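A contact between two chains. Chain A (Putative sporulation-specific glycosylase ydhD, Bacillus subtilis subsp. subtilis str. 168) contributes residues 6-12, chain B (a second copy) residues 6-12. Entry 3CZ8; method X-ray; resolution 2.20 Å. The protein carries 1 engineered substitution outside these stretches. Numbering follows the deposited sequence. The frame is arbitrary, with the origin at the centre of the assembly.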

# COMPACT_ATOMS: atom_id res chain seq x y z
N TYR A 6 -15.54 0.11 -2.04
CA TYR A 6 -15.11 -0.37 -0.72
C TYR A 6 -13.84 -1.21 -0.73
O TYR A 6 -13.62 -2.04 0.16
CB TYR A 6 -16.22 -1.02 0.13
CG TYR A 6 -17.55 -1.30 -0.53
CD1 TYR A 6 -17.75 -2.45 -1.29
CD2 TYR A 6 -18.63 -0.44 -0.34
CE1 TYR A 6 -18.99 -2.72 -1.87
CE2 TYR A 6 -19.87 -0.69 -0.91
CZ TYR A 6 -20.04 -1.84 -1.67
OH TYR A 6 -21.26 -2.09 -2.24
N ILE A 7 -13.00 -1.00 -1.74
CA ILE A 7 -11.58 -1.29 -1.64
C ILE A 7 -10.82 0.02 -1.87
O ILE A 7 -10.49 0.40 -3.00
CB ILE A 7 -11.10 -2.45 -2.57
CG1 ILE A 7 -11.82 -3.75 -2.19
CG2 ILE A 7 -9.59 -2.66 -2.43
CD1 ILE A 7 -11.31 -4.98 -2.91
N ALA A 8 -10.60 0.73 -0.77
CA ALA A 8 -9.84 1.97 -0.76
C ALA A 8 -8.83 1.92 0.38
O ALA A 8 -9.18 1.66 1.53
CB ALA A 8 -10.77 3.17 -0.60
N GLY A 9 -7.56 2.15 0.04
CA GLY A 9 -6.49 2.13 1.02
C GLY A 9 -6.41 3.40 1.83
O GLY A 9 -6.31 4.50 1.27
N THR A 10 -6.46 3.26 3.15
CA THR A 10 -6.23 4.38 4.06
C THR A 10 -4.73 4.49 4.34
O THR A 10 -4.11 3.56 4.88
CB THR A 10 -7.00 4.21 5.39
OG1 THR A 10 -8.40 4.05 5.11
CG2 THR A 10 -6.80 5.42 6.30
N LEU A 11 -4.15 5.63 3.97
CA LEU A 11 -2.74 5.89 4.25
C LEU A 11 -2.57 6.47 5.65
O LEU A 11 -3.31 7.36 6.06
CB LEU A 11 -2.13 6.83 3.20
CG LEU A 11 -0.62 7.08 3.27
CD1 LEU A 11 0.17 5.85 2.83
CD2 LEU A 11 -0.23 8.29 2.43
N SER A 12 -1.59 5.95 6.37
CA SER A 12 -1.20 6.53 7.64
C SER A 12 0.31 6.46 7.85
O SER A 12 0.98 5.55 7.37
CB SER A 12 -1.96 5.89 8.80
OG SER A 12 -1.53 4.57 9.04
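Chain B 6-12: YIAGTLS

Both stretches are extended throughout the part that touches, with phi/psi values in the beta region: -120/89 at A:Ile7 and -104/95 at B:Ile7, then about -132/126 and -132/121 at the two alanines, and near -80/120 at the two glycines. Chain B runs against chain A in the antiparallel sense, but the two directions, taken from CA of residue 7 to CA of residue 11, are 134° apart, well short of the 180° of strands lying straight along each other. The stretches therefore cross, and the register shows where. CA of A:Gly9 and CA of B:Gly9 are 4.0 Å apart, whereas CA of A:Ile7 stands 7.0 Å from CA of B:Leu11, and CA of A:Leu11 likewise 7.0 Å from CA of B:Ile7. Each copy thus meets the same residue of its twin at the centre, and the backbones splay from there in both directions.

At that centre is a single antiparallel bridge of the hydrogen-bonded kind. N of A:Gly9 donates to O of B:Gly9 at 2.9 Å, and N of B:Gly9 returns the bond to O of A:Gly9 at 3.0 Å, both nearly straight at 162° and 164°. One residue from each chain supplies both donor and acceptor, so each glycine's N and O are both paired with the other's. A CA-H...O contact from CA of A:Ala8 to O of B:Gly9, 3.6 Å long, adds to the pairing.

Where the backbones have drawn apart, a water takes over between A:Leu11 and B:Ile7. It accepts from N of A:Leu11 at 2.8 Å and donates to O of B:Ile7, also at 2.8 Å, so the two polar groups are linked through solvent instead of directly.

Glycine suits the crossing point. An ideal CB built on A:Gly9 would point sideways and lie 3.4 Å from CA of B:Gly9; one on B:Gly9 would lie 3.2 Å from CA of A:Gly9. Both distances are tight, so the bare backbone is what leaves room for so close an approach.

The side chains that pack stand two residues before and after the glycine. The CA-to-CB bonds of A:Ile7, A:Leu11, B:Ile7 and B:Leu11 all point toward the other stretch, and each isoleucine meets a leucine. CG2 of A:Ile7 rests 3.7 Å from CB of B:Leu11, and CD2 of A:Leu11 lies 3.8 Å from CG2 of B:Ile7. The side chains reach across the wider backbone separation at both positions, and between A:Leu11 and B:Ile7 they share it with the bridging water. The two pairs are alike but not identical: A:Ile7 is m,t while B:Ile7 is m,m, and A:Leu11 is t,p while B:Leu11 has both chi angles between wells.

Between these anchors the other side chains do less: the CA-to-CB bonds of A:Thr10 and B:Thr10 point away, and those of the alanines sideways. The rule to read here is glycine where the backbones meet, with bulky apolar residues two places along on each side where they part; together the stretches bury 306 Å².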

# COMPACT_ATOMS: atom_id res chain seq x y z
N TYR B 6 -8.70 12.89 -0.47
CA TYR B 6 -7.84 12.99 -1.65
C TYR B 6 -6.77 11.90 -1.73
O TYR B 6 -6.26 11.62 -2.81
CB TYR B 6 -7.20 14.38 -1.74
CG TYR B 6 -8.15 15.48 -2.15
CD1 TYR B 6 -8.95 15.37 -3.28
CD2 TYR B 6 -8.22 16.66 -1.41
CE1 TYR B 6 -9.82 16.38 -3.65
CE2 TYR B 6 -9.09 17.68 -1.77
CZ TYR B 6 -9.89 17.54 -2.89
OH TYR B 6 -10.74 18.56 -3.25
N ILE B 7 -6.43 11.32 -0.58
CA ILE B 7 -5.49 10.20 -0.54
C ILE B 7 -6.26 8.90 -0.33
O ILE B 7 -6.60 8.53 0.79
CB ILE B 7 -4.39 10.38 0.54
CG1 ILE B 7 -3.67 11.73 0.39
CG2 ILE B 7 -3.38 9.22 0.50
CD1 ILE B 7 -2.82 11.89 -0.88
N ALA B 8 -6.56 8.22 -1.44
CA ALA B 8 -7.26 6.95 -1.42
C ALA B 8 -6.52 5.95 -2.31
O ALA B 8 -6.33 6.19 -3.51
CB ALA B 8 -8.70 7.12 -1.89
N GLY B 9 -6.10 4.84 -1.71
CA GLY B 9 -5.29 3.85 -2.40
C GLY B 9 -6.07 2.88 -3.28
O GLY B 9 -6.91 2.13 -2.79
N THR B 10 -5.77 2.92 -4.58
CA THR B 10 -6.38 2.00 -5.54
C THR B 10 -5.57 0.70 -5.61
O THR B 10 -4.39 0.70 -5.96
CB THR B 10 -6.49 2.61 -6.96
OG1 THR B 10 -7.09 3.91 -6.87
CG2 THR B 10 -7.33 1.72 -7.88
N LEU B 11 -6.24 -0.40 -5.27
CA LEU B 11 -5.63 -1.71 -5.31
C LEU B 11 -5.70 -2.25 -6.73
O LEU B 11 -6.74 -2.14 -7.39
CB LEU B 11 -6.39 -2.66 -4.38
CG LEU B 11 -5.69 -3.67 -3.47
CD1 LEU B 11 -6.48 -4.98 -3.48
CD2 LEU B 11 -4.20 -3.91 -3.79
N SER B 12 -4.60 -2.82 -7.19
CA SER B 12 -4.60 -3.56 -8.44
C SER B 12 -3.71 -4.79 -8.37
O SER B 12 -2.69 -4.79 -7.67
CB SER B 12 -4.24 -2.66 -9.63
OG SER B 12 -2.86 -2.32 -9.62
O HOH W 1 -5.55 7.98 3.30